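Local coordinates for endo-beta-mannanase (Opitutaceae bacterium TAV5, PDB 7BOB), which acts as an exo-beta-1,4-mannosidase of glycoside hydrolase family 5, probably releasing mannose from chain ends in the hindgut of a wood-feeding termite, at residues Q118-D123 with N155-L160; R129-A134 with R176-A181; Q170-C175 with A230-D235. All coordinates share one frame; numbering follows the deposited sequence.

Contact 1 (Q118-D123 with N155-L160); sequences QNLFSD and NELDAL
Four buried residues, Leu120, Phe121, Leu157 and Leu160, supply the whole interface. Leu120 has CG anti to its backbone N (chi1 178°), which sends CD2 between the two leucines of 155-160: it meets Leu160 CD1 at 3.8 Å and Leu157 CD2 at 4.0 Å. The Leu120 and Leu157 branches cross at about a right angle. Phe121 comes in tip first, with Leu157 O 3.7 Å from CZ and lying at the ring edge, in its plane; no hydrogen bond links the two loops. Both loops belong to the (beta/alpha)8 barrel, 155-160 directly following strand 151-154. Asn155 and Glu156, just past that strand, sit where clan GH-A enzymes carry the acid/base glutamate, a role consistent with Glu156 lying close to Glu281. On the looser side, the partly exposed Gln118, Asn119, Ser122 and Asp123 miss the other segment and fold 118-123 on itself. Asn119 OD1 takes two backbone N-H groups in an Asx motif: Phe121 N at 2.8 Å, from above the carbonyl plane (the Asx turn), and Ser122 N at 3.1 Å on a lone pair. Gln118 NE2 reaches Asp123 OD2 at 2.8 Å, nearly straight (170°), and the same OD2 caps the following helix at Met126 N.

Contact 2 (R129-A134 with R176-A181); sequences RGAAYA and RRMTGA
Two helical segments run nearly parallel, their axes 8.4 Å apart at closest approach and crossing at -28°, with the CA atoms of Ala131 and Met178 the nearest pair. So close an approach rests on small residues. Gly130 has no side chain, and Met178 SD lies only 3.5 Å from Gly130 C; a methyl group in the glycine's place would be tight against that sulfur. Met178 has CG anti to its carbonyl carbon and then bends at chi2 and chi3, so that SD and CE lie against the backbone of 129-134, CE standing 3.6 Å from Ala131 N. An alanine in place of Met178 would remove the thioether and would probably leave Gly130 and Ala131 poorly covered, loosening the helix pair at its nearest point. The Ala131 methyl is also flanked by Arg177, whose NH2 stands 3.8 Å from Ala131 CB; the same NH2 forms a salt bridge with Glu128. Ala181 CB rests against the Ala131 carbonyl O at 3.6 Å and, a turn further on, meets the Ala134 methyl, CB to CB, at 4.1 Å. No hydrogen bond crosses between the segments. The helices 124-141 and 168-183 follow strands 94-101 and 151-154, neighbours in the parallel barrel sheet, and so are consecutive members of the outer helical layer. Tyr133 takes no part; its ring stacks on Trp63 and its OH bonds to Leu99 O, which ties helix 124-141 to strand 94-101.

Contact 3 (Q170-C175 with A230-D235); sequences QVHEWC and AQPGID
The imidazole of His172 carries Pro232 on one face: Pro232 CD stands 3.9 Å from the ring centroid and 13° off the normal, a well-centred CH-pi contact. Pro232 CG lies over the same face, 3.7 Å from His172 NE2, while Ala230 O approaches ND1 obliquely without a hydrogen bond. His172 CG is anti to the backbone N, and the ring crosses the pyrrolidine obliquely. The other flat group of the helix, the Trp174 indole, departs in a different direction and packs edge-to-face with Phe100 and Phe121. One turn after His172, Cys175 directs SG, also anti to its backbone N (chi1 180°), at the loop: SG is 3.3 Å from Pro232 O and 3.9 Å from both Pro232 CD and Ile234 CG1. Pro232 is thus held between the imidazole and the thiol. Its loop turns here through a type II beta turn, Gln231 to Ile234, closed by Ile234 N to Gln231 O at 3.2 Å, with Gly233 at a positive phi (80°) where a CB would clash with the preceding carbonyl. This fastens the loop before strand 237-241 on to helix 168-183 of the (beta/alpha)8 barrel. With no hydrogen bond or salt bridge between the segments, cohesion comes from dispersion and CH-pi attraction, and the C-H groups of CD, bonded to the proline N, are probably slightly positive, which suits the ring's pi face.

How the contacts relate
All three contacts lie on one side of the chain's centre, in the (beta/alpha)8 barrel domain, with centres about 13 Å (1 and 2), 12 Å (1 and 3) and 11 Å (2 and 3) apart. Contacts 2 and 3 share helix 168-183, and Thr179 of the former touches the turn of the latter. Contact 1 meets contact 3 through Trp174, against which Leu120, Phe121 and Leu157 pack. Contacts 1 and 2 do not touch, yet interleave along the chain: 118-123, 129-134, 155-160, then 176-181. Contact 3 opens after contact 1 closes. Helix 168-183 thus joins its neighbouring helix, the loops beside the probable catalytic end, and the approach to strand 237-241.

Contact 1 (Q118-D123 with N155-L160)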
# COMPACT_ATOMS: atom_id res chain seq x y z
N GLN A 118 17.14 2.57 -16.80
CA GLN A 118 18.47 2.14 -16.39
C GLN A 118 18.72 2.58 -14.96
O GLN A 118 18.94 3.77 -14.70
CB GLN A 118 19.54 2.71 -17.31
CG GLN A 118 19.58 2.11 -18.71
CD GLN A 118 20.56 2.88 -19.52
OE1 GLN A 118 20.20 3.87 -20.16
NE2 GLN A 118 21.84 2.51 -19.41
N ASN A 119 18.68 1.61 -14.06
CA ASN A 119 18.87 1.83 -12.64
C ASN A 119 20.34 2.15 -12.36
O ASN A 119 21.22 1.37 -12.72
CB ASN A 119 18.45 0.59 -11.87
CG ASN A 119 18.63 0.74 -10.37
OD1 ASN A 119 19.74 0.62 -9.86
ND2 ASN A 119 17.54 1.00 -9.66
N LEU A 120 20.58 3.29 -11.70
CA LEU A 120 21.95 3.76 -11.48
C LEU A 120 22.83 2.68 -10.88
O LEU A 120 24.02 2.57 -11.22
CB LEU A 120 21.95 5.01 -10.58
CG LEU A 120 23.36 5.55 -10.23
CD1 LEU A 120 23.90 6.41 -11.36
CD2 LEU A 120 23.41 6.33 -8.89
N PHE A 121 22.28 1.84 -10.00
CA PHE A 121 23.09 0.91 -9.23
C PHE A 121 23.25 -0.46 -9.87
O PHE A 121 24.27 -1.12 -9.65
CB PHE A 121 22.47 0.72 -7.83
CG PHE A 121 22.33 1.99 -7.04
CD1 PHE A 121 23.45 2.77 -6.74
CD2 PHE A 121 21.09 2.41 -6.57
CE1 PHE A 121 23.33 3.95 -6.00
CE2 PHE A 121 20.95 3.57 -5.82
CZ PHE A 121 22.08 4.35 -5.53
N SER A 122 22.26 -0.92 -10.64
CA SER A 122 22.23 -2.30 -11.10
C SER A 122 22.42 -2.46 -12.59
O SER A 122 22.84 -3.54 -13.03
CB SER A 122 20.89 -2.94 -10.74
OG SER A 122 19.87 -2.13 -11.29
N ASP A 123 22.07 -1.45 -13.38
CA ASP A 123 22.19 -1.57 -14.82
C ASP A 123 23.65 -1.82 -15.21
O ASP A 123 24.54 -1.07 -14.78
CB ASP A 123 21.69 -0.33 -15.54
CG ASP A 123 21.85 -0.44 -17.02
OD1 ASP A 123 21.31 -1.42 -17.57
OD2 ASP A 123 22.54 0.39 -17.65
N ASN A 155 25.82 13.03 -3.87
CA ASN A 155 24.91 13.71 -2.98
C ASN A 155 23.65 12.87 -2.74
O ASN A 155 22.85 12.66 -3.66
CB ASN A 155 24.50 15.07 -3.52
CG ASN A 155 23.68 15.81 -2.50
OD1 ASN A 155 24.00 15.74 -1.32
ND2 ASN A 155 22.59 16.44 -2.92
N GLU A 156 23.49 12.40 -1.51
CA GLU A 156 22.25 11.78 -1.03
C GLU A 156 21.82 10.66 -1.96
O GLU A 156 20.68 10.59 -2.43
CB GLU A 156 21.15 12.84 -0.89
CG GLU A 156 21.57 13.98 0.06
CD GLU A 156 20.40 14.74 0.65
OE1 GLU A 156 19.33 14.84 -0.01
OE2 GLU A 156 20.56 15.26 1.79
N LEU A 157 22.78 9.77 -2.25
CA LEU A 157 22.51 8.67 -3.16
C LEU A 157 21.41 7.77 -2.61
O LEU A 157 20.77 7.05 -3.37
CB LEU A 157 23.78 7.87 -3.42
CG LEU A 157 24.86 8.61 -4.26
CD1 LEU A 157 26.26 8.04 -3.99
CD2 LEU A 157 24.52 8.57 -5.75
N ASP A 158 21.18 7.83 -1.30
CA ASP A 158 20.15 7.03 -0.66
C ASP A 158 18.75 7.62 -0.81
O ASP A 158 17.78 6.98 -0.42
CB ASP A 158 20.49 6.87 0.81
CG ASP A 158 20.53 8.21 1.52
OD1 ASP A 158 21.35 9.04 1.18
OD2 ASP A 158 19.70 8.45 2.40
N ALA A 159 18.63 8.85 -1.31
CA ALA A 159 17.35 9.47 -1.58
C ALA A 159 16.81 9.13 -2.96
O ALA A 159 15.66 9.46 -3.26
CB ALA A 159 17.46 10.99 -1.45
N LEU A 160 17.63 8.50 -3.80
CA LEU A 160 17.29 8.25 -5.18
C LEU A 160 16.20 7.18 -5.28
O LEU A 160 16.25 6.17 -4.57
CB LEU A 160 18.52 7.79 -5.95
CG LEU A 160 19.55 8.86 -6.28
CD1 LEU A 160 20.85 8.21 -6.73
CD2 LEU A 160 19.01 9.84 -7.33

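Contact 2 (R129-A134 with R176-A181)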
# COMPACT_ATOMS: atom_id res chain seq x y z
N ARG A 129 29.84 2.73 -17.13
CA ARG A 129 29.95 4.17 -17.36
C ARG A 129 30.20 4.93 -16.06
O ARG A 129 30.94 5.92 -16.05
CB ARG A 129 28.69 4.70 -18.05
CG ARG A 129 28.53 4.25 -19.49
CD ARG A 129 29.33 5.12 -20.46
NE ARG A 129 30.70 4.63 -20.66
CZ ARG A 129 31.79 5.37 -20.48
NH1 ARG A 129 31.65 6.63 -20.10
NH2 ARG A 129 33.01 4.87 -20.67
N GLY A 130 29.60 4.48 -14.96
CA GLY A 130 29.84 5.16 -13.69
C GLY A 130 31.27 5.00 -13.21
O GLY A 130 31.89 5.98 -12.77
N ALA A 131 31.81 3.79 -13.29
CA ALA A 131 33.20 3.56 -12.88
C ALA A 131 34.15 4.42 -13.70
O ALA A 131 35.03 5.09 -13.15
CB ALA A 131 33.55 2.08 -13.02
N ALA A 132 33.99 4.42 -15.03
CA ALA A 132 34.88 5.22 -15.87
C ALA A 132 34.78 6.69 -15.52
O ALA A 132 35.79 7.40 -15.46
CB ALA A 132 34.56 4.99 -17.34
N TYR A 133 33.56 7.17 -15.24
CA TYR A 133 33.37 8.57 -14.88
C TYR A 133 34.04 8.90 -13.55
O TYR A 133 34.65 9.96 -13.39
CB TYR A 133 31.88 8.89 -14.82
CG TYR A 133 31.52 10.18 -14.12
CD1 TYR A 133 31.85 11.42 -14.68
CD2 TYR A 133 30.81 10.17 -12.92
CE1 TYR A 133 31.49 12.61 -14.05
CE2 TYR A 133 30.46 11.35 -12.27
CZ TYR A 133 30.79 12.56 -12.84
OH TYR A 133 30.43 13.73 -12.20
N ALA A 134 33.94 7.99 -12.58
CA ALA A 134 34.61 8.23 -11.30
C ALA A 134 36.12 8.29 -11.48
O ALA A 134 36.79 9.16 -10.91
CB ALA A 134 34.23 7.15 -10.29
N ARG A 176 31.19 -0.53 -3.76
CA ARG A 176 32.51 -1.14 -3.92
C ARG A 176 33.14 -0.74 -5.25
O ARG A 176 34.32 -0.37 -5.30
CB ARG A 176 32.42 -2.67 -3.83
CG ARG A 176 33.77 -3.38 -3.61
CD ARG A 176 33.68 -4.89 -3.87
NE ARG A 176 33.21 -5.18 -5.22
CZ ARG A 176 34.00 -5.27 -6.29
NH1 ARG A 176 35.32 -5.11 -6.16
NH2 ARG A 176 33.49 -5.52 -7.49
N ARG A 177 32.36 -0.79 -6.33
CA ARG A 177 32.91 -0.51 -7.65
C ARG A 177 33.29 0.96 -7.79
O ARG A 177 34.33 1.28 -8.37
CB ARG A 177 31.93 -0.91 -8.74
CG ARG A 177 31.79 -2.42 -8.92
CD ARG A 177 32.99 -3.02 -9.64
NE ARG A 177 33.39 -2.24 -10.80
CZ ARG A 177 32.96 -2.45 -12.04
NH1 ARG A 177 32.11 -3.43 -12.30
NH2 ARG A 177 33.39 -1.68 -13.03
N MET A 178 32.45 1.87 -7.29
CA MET A 178 32.74 3.29 -7.48
C MET A 178 33.86 3.76 -6.56
O MET A 178 34.67 4.59 -6.96
CB MET A 178 31.48 4.13 -7.25
CG MET A 178 30.34 3.82 -8.19
SD MET A 178 30.87 3.78 -9.91
CE MET A 178 30.42 2.11 -10.37
N THR A 179 33.93 3.25 -5.33
CA THR A 179 35.09 3.55 -4.50
C THR A 179 36.34 2.93 -5.09
O THR A 179 37.41 3.55 -5.11
CB THR A 179 34.88 3.06 -3.07
OG1 THR A 179 34.61 1.64 -3.08
CG2 THR A 179 33.73 3.81 -2.39
N GLY A 180 36.25 1.69 -5.58
CA GLY A 180 37.41 1.04 -6.16
C GLY A 180 37.95 1.79 -7.36
O GLY A 180 39.17 1.87 -7.55
N ALA A 181 37.05 2.36 -8.17
CA ALA A 181 37.47 3.16 -9.32
C ALA A 181 38.22 4.41 -8.88
O ALA A 181 39.21 4.81 -9.50
CB ALA A 181 36.26 3.54 -10.16

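Contact 3 (Q170-C175 with A230-D235)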
# COMPACT_ATOMS: atom_id res chain seq x y z
N GLN A 170 23.03 -5.13 -4.54
CA GLN A 170 23.45 -4.38 -5.72
C GLN A 170 23.98 -2.99 -5.35
O GLN A 170 24.91 -2.49 -6.00
CB GLN A 170 22.29 -4.26 -6.71
CG GLN A 170 22.08 -5.50 -7.57
CD GLN A 170 20.73 -5.49 -8.24
OE1 GLN A 170 19.77 -4.93 -7.72
NE2 GLN A 170 20.64 -6.13 -9.40
N VAL A 171 23.37 -2.33 -4.36
CA VAL A 171 23.89 -1.06 -3.88
C VAL A 171 25.26 -1.25 -3.25
O VAL A 171 26.18 -0.45 -3.47
CB VAL A 171 22.92 -0.40 -2.88
CG1 VAL A 171 23.60 0.78 -2.15
CG2 VAL A 171 21.62 0.03 -3.58
N HIS A 172 25.41 -2.30 -2.44
CA HIS A 172 26.71 -2.62 -1.85
C HIS A 172 27.77 -2.80 -2.93
O HIS A 172 28.89 -2.28 -2.80
CB HIS A 172 26.58 -3.87 -0.98
CG HIS A 172 27.85 -4.30 -0.31
ND1 HIS A 172 28.02 -4.23 1.06
CD2 HIS A 172 28.99 -4.85 -0.81
CE1 HIS A 172 29.22 -4.70 1.37
NE2 HIS A 172 29.82 -5.08 0.26
N GLU A 173 27.41 -3.50 -4.02
CA GLU A 173 28.37 -3.75 -5.09
C GLU A 173 28.71 -2.47 -5.84
O GLU A 173 29.87 -2.24 -6.18
CB GLU A 173 27.82 -4.82 -6.04
CG GLU A 173 28.65 -5.07 -7.31
CD GLU A 173 30.06 -5.60 -7.02
OE1 GLU A 173 30.35 -6.01 -5.88
OE2 GLU A 173 30.90 -5.61 -7.94
N TRP A 174 27.71 -1.63 -6.11
CA TRP A 174 27.97 -0.38 -6.81
C TRP A 174 28.92 0.50 -6.02
O TRP A 174 29.81 1.15 -6.59
CB TRP A 174 26.65 0.36 -7.04
CG TRP A 174 26.77 1.64 -7.78
CD1 TRP A 174 26.68 1.80 -9.14
CD2 TRP A 174 26.95 2.94 -7.23
NE1 TRP A 174 26.81 3.13 -9.46
CE2 TRP A 174 26.98 3.85 -8.30
CE3 TRP A 174 27.10 3.43 -5.93
CZ2 TRP A 174 27.15 5.22 -8.12
CZ3 TRP A 174 27.27 4.79 -5.75
CH2 TRP A 174 27.29 5.67 -6.83
N CYS A 175 28.75 0.50 -4.69
CA CYS A 175 29.59 1.31 -3.82
C CYS A 175 31.03 0.79 -3.83
O CYS A 175 31.97 1.58 -3.91
CB CYS A 175 29.01 1.29 -2.40
SG CYS A 175 29.92 2.23 -1.16
N ALA A 230 29.32 -2.25 5.55
CA ALA A 230 28.14 -2.22 4.71
C ALA A 230 28.23 -1.14 3.66
O ALA A 230 27.45 -1.15 2.70
CB ALA A 230 26.87 -2.01 5.54
N GLN A 231 29.17 -0.20 3.82
CA GLN A 231 29.50 0.81 2.82
C GLN A 231 30.97 0.62 2.46
O GLN A 231 31.86 1.34 2.96
CB GLN A 231 29.21 2.22 3.35
CG GLN A 231 27.71 2.50 3.52
CD GLN A 231 27.44 3.86 4.16
OE1 GLN A 231 28.15 4.82 3.91
NE2 GLN A 231 26.43 3.92 5.01
N PRO A 232 31.27 -0.36 1.61
CA PRO A 232 32.67 -0.71 1.36
C PRO A 232 33.43 0.43 0.71
O PRO A 232 32.92 1.12 -0.17
CB PRO A 232 32.57 -1.92 0.43
CG PRO A 232 31.26 -1.71 -0.28
CD PRO A 232 30.35 -1.15 0.79
N GLY A 233 34.65 0.64 1.18
CA GLY A 233 35.48 1.68 0.61
C GLY A 233 35.19 3.09 1.08
O GLY A 233 35.79 4.03 0.56
N ILE A 234 34.29 3.28 2.06
CA ILE A 234 33.93 4.60 2.55
C ILE A 234 34.68 4.87 3.86
O ILE A 234 34.52 4.12 4.83
CB ILE A 234 32.41 4.72 2.76
CG1 ILE A 234 31.68 4.56 1.42
CG2 ILE A 234 32.08 6.05 3.43
CD1 ILE A 234 31.91 5.72 0.49
N ASP A 235 35.50 5.92 3.89
CA ASP A 235 36.28 6.20 5.09
C ASP A 235 35.52 7.05 6.08
O ASP A 235 35.74 6.92 7.29
CB ASP A 235 37.61 6.91 4.74
CG ASP A 235 38.42 6.15 3.73
OD1 ASP A 235 39.01 5.11 4.08
OD2 ASP A 235 38.45 6.58 2.55